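Local coordinates for core protein VP4 (Bluetongue virus, PDB 2JHP) that caps viral messenger RNA as a multifunctional enzyme of the inner core, carrying methyltransferase sites that bind S-adenosyl-L-homocysteine, at residues 177-180 and 181-184; 204-207 and 208-211; 368-371 and 372-376. All blocks are in the same frame, centred on the assembly; numbering follows the deposited sequence.

Contact 1 of 3, residues 177-180 and 181-184. With GUN (guanine), chain D; SAH (S-adenosyl-L-homocysteine), chain C.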
loop_
_atom_site.group_PDB
_atom_site.type_symbol
_atom_site.label_atom_id
_atom_site.label_comp_id
_atom_site.label_asym_id
_atom_site.label_seq_id
_atom_site.Cartn_x
_atom_site.Cartn_y
_atom_site.Cartn_z
ATOM N N GLU A 177 -7.898 20.066 -14.147
ATOM C CA GLU A 177 -9.053 20.585 -14.873
ATOM C C GLU A 177 -10.030 19.467 -15.247
ATOM O O GLU A 177 -9.630 18.390 -15.707
ATOM C CB GLU A 177 -8.624 21.381 -16.116
ATOM C CG GLU A 177 -7.669 20.645 -17.053
ATOM C CD GLU A 177 -7.391 21.395 -18.348
ATOM O OE1 GLU A 177 -8.326 21.571 -19.158
ATOM O OE2 GLU A 177 -6.228 21.798 -18.562
ATOM N N LYS A 178 -11.311 19.754 -15.034
ATOM C CA LYS A 178 -12.428 18.822 -15.209
ATOM C C LYS A 178 -12.247 17.739 -16.276
ATOM O O LYS A 178 -12.453 16.548 -15.995
ATOM C CB LYS A 178 -13.704 19.634 -15.446
ATOM C CG LYS A 178 -14.900 18.913 -16.003
ATOM C CD LYS A 178 -15.904 19.964 -16.513
ATOM C CE LYS A 178 -16.585 19.517 -17.811
ATOM N NZ LYS A 178 -17.271 20.615 -18.552
ATOM N N LEU A 179 -11.843 18.148 -17.476
ATOM C CA LEU A 179 -11.783 17.235 -18.622
ATOM C C LEU A 179 -10.578 16.279 -18.681
ATOM O O LEU A 179 -10.686 15.203 -19.280
ATOM C CB LEU A 179 -11.990 17.998 -19.943
ATOM C CG LEU A 179 -13.476 18.267 -20.250
ATOM C CD1 LEU A 179 -13.692 19.373 -21.311
ATOM C CD2 LEU A 179 -14.213 16.966 -20.634
ATOM N N VAL A 180 -9.448 16.653 -18.074
ATOM C CA VAL A 180 -8.351 15.688 -17.898
ATOM C C VAL A 180 -8.566 14.811 -16.663
ATOM O O VAL A 180 -8.137 13.657 -16.622
ATOM C CB VAL A 180 -6.886 16.307 -17.966
ATOM C CG1 VAL A 180 -6.895 17.814 -18.094
ATOM C CG2 VAL A 180 -6.010 15.845 -16.802
ATOM N N SER A 181 -9.243 15.371 -15.669
ATOM C CA SER A 181 -9.646 14.624 -14.499
ATOM C C SER A 181 -10.622 13.537 -14.912
ATOM O O SER A 181 -10.640 12.451 -14.327
ATOM C CB SER A 181 -10.297 15.552 -13.479
ATOM O OG SER A 181 -9.345 16.012 -12.555
ATOM N N MET A 182 -11.432 13.836 -15.927
ATOM C CA MET A 182 -12.395 12.862 -16.443
ATOM C C MET A 182 -11.659 11.592 -16.885
ATOM O O MET A 182 -11.919 10.515 -16.350
ATOM C CB MET A 182 -13.225 13.458 -17.578
ATOM C CG MET A 182 -14.361 12.622 -18.029
ATOM S SD MET A 182 -14.536 12.926 -19.771
ATOM C CE MET A 182 -16.205 12.419 -20.025
ATOM N N LEU A 183 -10.711 11.743 -17.808
ATOM C CA LEU A 183 -9.848 10.649 -18.228
ATOM C C LEU A 183 -9.118 10.005 -17.051
ATOM O O LEU A 183 -8.957 8.792 -17.028
ATOM C CB LEU A 183 -8.847 11.108 -19.293
ATOM C CG LEU A 183 -9.368 11.746 -20.595
ATOM C CD1 LEU A 183 -8.228 12.403 -21.335
ATOM C CD2 LEU A 183 -10.100 10.748 -21.500
ATOM N N ASP A 184 -8.715 10.804 -16.067
ATOM C CA ASP A 184 -7.997 10.291 -14.897
ATOM C C ASP A 184 -8.665 9.139 -14.161
ATOM O O ASP A 184 -7.989 8.172 -13.801
ATOM C CB ASP A 184 -7.722 11.399 -13.893
ATOM C CG ASP A 184 -6.482 12.165 -14.207
ATOM O OD1 ASP A 184 -5.706 11.715 -15.073
ATOM O OD2 ASP A 184 -6.288 13.229 -13.582
HETATM N N9 GUN D . -5.862 9.222 -7.140
HETATM C C8 GUN D . -4.659 8.677 -6.933
HETATM N N7 GUN D . -4.207 8.148 -8.072
HETATM C C5 GUN D . -5.122 8.360 -9.012
HETATM C C6 GUN D . -5.175 8.032 -10.363
HETATM O O6 GUN D . -4.245 7.426 -10.899
HETATM N N1 GUN D . -6.311 8.414 -11.099
HETATM C C2 GUN D . -7.348 9.105 -10.428
HETATM N N2 GUN D . -8.430 9.468 -11.092
HETATM N N3 GUN D . -7.263 9.411 -9.120
HETATM C C4 GUN D . -6.178 9.050 -8.415
HETATM N N SAH C . -13.769 16.977 -25.294
HETATM C CA SAH C . -13.487 18.414 -25.608
HETATM C CB SAH C . -14.653 19.333 -25.233
HETATM C CG SAH C . -15.941 19.034 -25.994
HETATM S SD SAH C . -16.337 20.357 -27.157
HETATM C C SAH C . -12.198 18.866 -24.930
HETATM O O SAH C . -11.783 18.306 -23.914
HETATM O OXT SAH C . -11.537 19.795 -25.395
HETATM C "C5'" SAH C . -17.662 19.435 -27.961
HETATM C "C4'" SAH C . -17.216 19.029 -29.354
HETATM O "O4'" SAH C . -18.097 18.085 -29.903
HETATM C "C3'" SAH C . -17.186 20.187 -30.336
HETATM O "O3'" SAH C . -15.839 20.517 -30.558
HETATM C "C2'" SAH C . -17.849 19.659 -31.599
HETATM O "O2'" SAH C . -17.011 19.808 -32.719
HETATM C "C1'" SAH C . -18.005 18.183 -31.306
HETATM N N9 SAH C . -19.171 17.511 -31.898
HETATM C C8 SAH C . -20.447 17.984 -32.063
HETATM N N7 SAH C . -21.191 17.000 -32.620
HETATM C C5 SAH C . -20.415 15.910 -32.798
HETATM C C6 SAH C . -20.662 14.643 -33.317
HETATM N N6 SAH C . -21.873 14.323 -33.760
HETATM N N1 SAH C . -19.635 13.716 -33.374
HETATM C C2 SAH C . -18.377 14.044 -32.918
HETATM N N3 SAH C . -18.144 15.304 -32.399
HETATM C C4 SAH C . -19.143 16.219 -32.344
#
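Leu179 and Met182 lie side by side along one flank of helix 178-186, and Leu179 can be followed outward atom by atom. Its CB already borders the bound S-adenosyl-L-homocysteine, 4.0 Å from the ligand's carboxylate atom O, and CG stays beside the same oxygen. There the side chain forks. CD1 ends against the ligand's carboxylate, 3.4 Å from SAH O, whereas CD2 turns to the sulfur of Met182 (Leu179 CD2 to Met182 SD 4.1 Å). CG of Met182 stands anti to its backbone N (chi1 -171°) and the chain then bends at chi2, bringing SD alongside the leucine. The helix precedes strand 192-196 of a seven-stranded mixed sheet whose strand order, 3-2-1-4-5-7-6, is that of the Rossmann-like class I methyltransferases; this is probably the 2'-O-methyltransferase unit. Backbone bonds from Ser181 N to Glu177 O (3.0 Å, N-H...O 169°), Met182 N to Lys178 O and Asp184 N to Val180 O hold the turns. At the far end of the segment the helix meets a different ligand. The carbonyl O of Asp184 accepts two bonds from guanine, one from N2 (3.0 Å, 153°) and one from N1 (Asp184 O to GUN N1 3.2 Å), so this one carbonyl reads the N1 and N2 edge of the base; Arg214 and Asn141 bond the guanine as well. The Asp184 carboxylate points back along the helix beside Val180, with Asp184 CG 3.3 Å from Val180 O. Its OD2 forms a salt bridge with Lys383, another residue of the guanine pocket, a pairing that would offset the nearby carboxylate of Asp176. Ser181 OG bonds to the carbonyl O of Asp176, and Glu177 reaches Arg202 through a salt bridge.

Contact 2 of 3, residues 204-207 and 208-211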
loop_
_atom_site.group_PDB
_atom_site.type_symbol
_atom_site.label_atom_id
_atom_site.label_comp_id
_atom_site.label_asym_id
_atom_site.label_seq_id
_atom_site.Cartn_x
_atom_site.Cartn_y
_atom_site.Cartn_z
ATOM N N LEU A 204 -6.617 15.725 -24.251
ATOM C CA LEU A 204 -5.942 14.436 -24.429
ATOM C C LEU A 204 -4.434 14.569 -24.276
ATOM O O LEU A 204 -3.780 13.683 -23.741
ATOM C CB LEU A 204 -6.289 13.779 -25.774
ATOM C CG LEU A 204 -5.763 12.351 -26.021
ATOM C CD1 LEU A 204 -6.273 11.356 -24.982
ATOM C CD2 LEU A 204 -6.129 11.865 -27.411
ATOM N N MET A 205 -3.887 15.682 -24.744
ATOM C CA MET A 205 -2.441 15.894 -24.699
ATOM C C MET A 205 -1.952 16.166 -23.283
ATOM O O MET A 205 -0.829 15.811 -22.940
ATOM C CB MET A 205 -2.021 17.012 -25.657
ATOM C CG MET A 205 -2.287 16.684 -27.130
ATOM S SD MET A 205 -1.369 15.261 -27.789
ATOM C CE MET A 205 0.185 16.055 -28.239
ATOM N N GLN A 206 -2.803 16.772 -22.458
ATOM C CA GLN A 206 -2.474 16.957 -21.050
ATOM C C GLN A 206 -2.488 15.634 -20.285
ATOM O O GLN A 206 -1.715 15.450 -19.344
ATOM C CB GLN A 206 -3.377 18.000 -20.392
ATOM C CG GLN A 206 -3.032 19.434 -20.777
ATOM C CD GLN A 206 -1.634 19.854 -20.341
ATOM O OE1 GLN A 206 -1.436 20.294 -19.212
ATOM N NE2 GLN A 206 -0.664 19.730 -21.242
ATOM N N PHE A 207 -3.350 14.713 -20.706
ATOM C CA PHE A 207 -3.355 13.359 -20.149
ATOM C C PHE A 207 -2.044 12.638 -20.493
ATOM O O PHE A 207 -1.408 12.047 -19.618
ATOM C CB PHE A 207 -4.571 12.573 -20.633
ATOM C CG PHE A 207 -4.768 11.249 -19.929
ATOM C CD1 PHE A 207 -5.244 11.201 -18.619
ATOM C CD2 PHE A 207 -4.501 10.046 -20.589
ATOM C CE1 PHE A 207 -5.433 9.980 -17.973
ATOM C CE2 PHE A 207 -4.690 8.819 -19.944
ATOM C CZ PHE A 207 -5.155 8.790 -18.639
ATOM N N LYS A 208 -1.633 12.717 -21.758
ATOM C CA LYS A 208 -0.331 12.201 -22.192
ATOM C C LYS A 208 0.807 12.742 -21.325
ATOM O O LYS A 208 1.675 11.983 -20.905
ATOM C CB LYS A 208 -0.072 12.531 -23.667
ATOM C CG LYS A 208 1.261 12.003 -24.186
ATOM C CD LYS A 208 1.694 12.591 -25.557
ATOM C CE LYS A 208 2.356 13.948 -25.438
ATOM N NZ LYS A 208 2.747 14.456 -26.779
ATOM N N LYS A 209 0.784 14.047 -21.057
ATOM C CA LYS A 209 1.842 14.721 -20.292
ATOM C C LYS A 209 1.828 14.333 -18.809
ATOM O O LYS A 209 2.869 14.025 -18.237
ATOM C CB LYS A 209 1.761 16.249 -20.490
ATOM C CG LYS A 209 2.791 17.076 -19.735
ATOM C CD LYS A 209 3.447 18.101 -20.674
ATOM C CE LYS A 209 2.832 19.509 -20.590
ATOM N NZ LYS A 209 3.737 20.470 -19.868
ATOM N N ARG A 210 0.648 14.319 -18.199
ATOM C CA ARG A 210 0.531 13.954 -16.785
ATOM C C ARG A 210 0.568 12.437 -16.528
ATOM O O ARG A 210 1.018 12.007 -15.473
ATOM C CB ARG A 210 -0.731 14.555 -16.175
ATOM C CG ARG A 210 -0.815 16.050 -16.274
ATOM C CD ARG A 210 -1.875 16.554 -15.325
ATOM N NE ARG A 210 -2.579 17.778 -15.730
ATOM C CZ ARG A 210 -2.273 18.575 -16.758
ATOM N NH1 ARG A 210 -1.242 18.315 -17.554
ATOM N NH2 ARG A 210 -3.020 19.653 -16.988
ATOM N N SER A 211 0.087 11.644 -17.483
ATOM C CA SER A 211 0.046 10.195 -17.332
ATOM C C SER A 211 0.604 9.466 -18.563
ATOM O O SER A 211 -0.153 8.800 -19.278
ATOM C CB SER A 211 -1.391 9.737 -17.076
ATOM O OG SER A 211 -2.047 10.580 -16.152
#
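Helix 202-210 belongs to a beta-alpha-beta crossover of the methyltransferase fold, linking the parallel neighbours 192-196 and 219-223; residues 204-210 form its last turns and Ser211 leads out of it. Near its C-terminal end Gln206 and Arg210, one turn apart, join through their polar ends. Both terminal nitrogens of the arginine converge on a single oxygen: Arg210 NH1 lies 2.6 Å from Gln206 OE1, and Arg210 NH2 lies 2.8 Å from the same Gln206 OE1. The oxygen sits in the guanidinium plane, yet amide and guanidinium are turned 79° apart. NH1 consequently arrives from above the carbonyl plane, 69° out of it and not on a lone pair, while NH2 approaches the same face with a smaller tilt. A turn about the CB-CG bond of Gln206 folds its stem under the arginine; Gln206 CB rests over one guanidinium face, 3.6 Å from Arg210 NH1. Gln206 also lies alongside Lys209, with Gln206 NE2 3.6 Å from Lys209 CE. The remaining arginine nitrogen, NE, forms a salt bridge with Asp176, which fixes the rotation of the group from a second direction. A third pair closes the helix: Ser211 N donates to Phe207 O at 2.6 Å, nearly along the C=O axis. With chi1 at -171° the Phe207 ring swings beside its own carbonyl carbon, where Ser211 CB makes a CH-pi contact over one face, 4.2 Å from the ring centroid. Met205 and Lys208 run side by side, with Met205 CE 3.4 Å from Lys208 NZ. Phe207 is buried between Leu183 and Asp184 of helix 178-186, Phe215 of helix 212-216 and Trp220 of strand 219-223, while Leu204 packs on Trp220 and Val222 of the same strand.

Contact 3 of 3, residues 368-371 and 372-376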
loop_
_atom_site.group_PDB
_atom_site.type_symbol
_atom_site.label_atom_id
_atom_site.label_comp_id
_atom_site.label_asym_id
_atom_site.label_seq_id
_atom_site.Cartn_x
_atom_site.Cartn_y
_atom_site.Cartn_z
ATOM N N LYS A 368 -28.839 18.916 -6.311
ATOM C CA LYS A 368 -28.125 18.931 -5.035
ATOM C C LYS A 368 -26.703 18.418 -5.172
ATOM O O LYS A 368 -25.781 18.984 -4.581
ATOM C CB LYS A 368 -28.851 18.099 -3.973
ATOM C CG LYS A 368 -29.422 18.904 -2.806
ATOM C CD LYS A 368 -28.358 19.304 -1.767
ATOM C CE LYS A 368 -28.868 20.420 -0.852
ATOM N NZ LYS A 368 -27.865 20.842 0.162
ATOM N N MET A 369 -26.524 17.346 -5.939
ATOM C CA MET A 369 -25.205 16.739 -6.071
ATOM C C MET A 369 -24.162 17.776 -6.492
ATOM O O MET A 369 -23.123 17.919 -5.835
ATOM C CB MET A 369 -25.232 15.556 -7.043
ATOM C CG MET A 369 -25.847 14.299 -6.467
ATOM S SD MET A 369 -25.301 12.801 -7.311
ATOM C CE MET A 369 -26.261 12.860 -8.812
ATOM N N VAL A 370 -24.461 18.502 -7.572
ATOM C CA VAL A 370 -23.629 19.604 -8.051
ATOM C C VAL A 370 -23.305 20.562 -6.901
ATOM O O VAL A 370 -22.143 20.838 -6.620
ATOM C CB VAL A 370 -24.326 20.374 -9.197
ATOM C CG1 VAL A 370 -23.555 21.664 -9.553
ATOM C CG2 VAL A 370 -24.517 19.475 -10.421
ATOM N N GLU A 371 -24.340 21.038 -6.222
ATOM C CA GLU A 371 -24.189 22.003 -5.123
ATOM C C GLU A 371 -23.370 21.470 -3.952
ATOM O O GLU A 371 -22.733 22.245 -3.239
ATOM C CB GLU A 371 -25.558 22.441 -4.620
ATOM C CG GLU A 371 -26.413 23.046 -5.707
ATOM C CD GLU A 371 -27.896 22.953 -5.412
ATOM O OE1 GLU A 371 -28.276 22.732 -4.232
ATOM O OE2 GLU A 371 -28.682 23.108 -6.371
ATOM N N LEU A 372 -23.397 20.155 -3.755
ATOM C CA LEU A 372 -22.671 19.531 -2.658
ATOM C C LEU A 372 -21.214 19.213 -2.996
ATOM O O LEU A 372 -20.353 19.324 -2.129
ATOM C CB LEU A 372 -23.375 18.250 -2.179
ATOM C CG LEU A 372 -24.660 18.334 -1.346
ATOM C CD1 LEU A 372 -25.227 16.936 -1.107
ATOM C CD2 LEU A 372 -24.412 19.030 -0.024
ATOM N N TYR A 373 -20.932 18.828 -4.241
ATOM C CA TYR A 373 -19.610 18.286 -4.574
ATOM C C TYR A 373 -18.758 19.081 -5.571
ATOM O O TYR A 373 -17.533 18.992 -5.535
ATOM C CB TYR A 373 -19.726 16.805 -4.985
ATOM C CG TYR A 373 -20.488 15.964 -3.982
ATOM C CD1 TYR A 373 -20.004 15.771 -2.683
ATOM C CD2 TYR A 373 -21.699 15.380 -4.323
ATOM C CE1 TYR A 373 -20.713 15.012 -1.753
ATOM C CE2 TYR A 373 -22.414 14.617 -3.401
ATOM C CZ TYR A 373 -21.919 14.437 -2.120
ATOM O OH TYR A 373 -22.650 13.678 -1.225
ATOM N N HIS A 374 -19.389 19.851 -6.451
ATOM C CA HIS A 374 -18.649 20.669 -7.420
ATOM C C HIS A 374 -17.942 21.891 -6.792
ATOM O O HIS A 374 -18.221 22.285 -5.652
ATOM C CB HIS A 374 -19.568 21.115 -8.563
ATOM C CG HIS A 374 -19.899 20.034 -9.544
ATOM N ND1 HIS A 374 -20.297 20.306 -10.835
ATOM C CD2 HIS A 374 -19.887 18.685 -9.431
ATOM C CE1 HIS A 374 -20.529 19.171 -11.471
ATOM N NE2 HIS A 374 -20.289 18.173 -10.639
ATOM N N GLY A 375 -17.027 22.485 -7.554
ATOM C CA GLY A 375 -16.261 23.639 -7.099
ATOM C C GLY A 375 -14.819 23.535 -7.546
ATOM O O GLY A 375 -14.215 22.463 -7.468
ATOM N N ARG A 376 -14.261 24.650 -8.010
ATOM C CA ARG A 376 -12.884 24.674 -8.500
ATOM C C ARG A 376 -11.872 24.376 -7.386
ATOM O O ARG A 376 -10.707 24.124 -7.663
ATOM C CB ARG A 376 -12.568 26.003 -9.206
ATOM C CG ARG A 376 -11.718 25.866 -10.476
ATOM C CD ARG A 376 -10.227 25.710 -10.178
ATOM N NE ARG A 376 -9.557 24.826 -11.134
ATOM C CZ ARG A 376 -9.515 23.494 -11.043
ATOM N NH1 ARG A 376 -10.112 22.860 -10.039
ATOM N NH2 ARG A 376 -8.875 22.785 -11.966
#
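Three main-chain bonds hold residues 368-371 to the residues that follow: Leu372 N to Lys368 O, Tyr373 N to Met369 O, and His374 N to Val370 O, the last at 2.9 Å. They are the last bonds of helix 363-373, which follows strand 357-362 and packs on strand 335-341 of the methyltransferase-like sheet. Two of the donors also reach one carbonyl further on, Leu372 N toward Met369 O and Tyr373 N toward Val370 O, but both bonds are weak; the final turn thus mixes the usual spacing with a tighter one. Three side chains of the turn have polar partners beyond it: the Tyr373 hydroxyl bonds to Thr168 O, Glu371 OE2 is hydrogen-bonded to the hydroxyl of Tyr334, and His374 ND1 has a weak hydrogen bond to Asp330 O. His374 is where the chain leaves helical geometry, and Gly375 after it makes backbone bonds with Ala329. With CG beside its backbone N (chi1 -75°), the His374 ring lies across Val370. One ring face receives a CH-pi contact from Val370 CA, 4.2 Å from the centroid, and the valine branch Val370 CG1 touches His374 ND1 at 3.8 Å. Tyr373 takes another side of the helix, where its CD2 comes within 3.3 Å of Met369 O. Met369 and Val370 turn inward to Leu336. On the outer surface Lys368 and Leu372 cross at an angle. The lysine lays its aliphatic stem on the leucine, with Lys368 CD 3.8 Å from Leu372 CG, and beyond it Lys368 NZ ends 3.9 Å from the methyl Leu372 CD2.

In the fold
From the N terminus the contacts follow in series, none enclosing or crossing another. All three are local, their segments adjoining, so none closes a loop; each spans about two turns of helix or a helix end. Contact 1 lies on helix 178-186, ahead of strand 192-196; contact 2 lies on helix 202-210, which follows that strand after a short loop. The two helices touch, with Asp184 OD1 3.4 Å from Phe207 CE1, and the Ser211 side chain comes to about 7 Å from the guanine. Contact 3 comes some 160 residues later, beside strand 335-341. It approaches contact 1 through the poorly ordered Arg376 near Glu177, but stays about 8 Å, between nearest atoms, from contact 2.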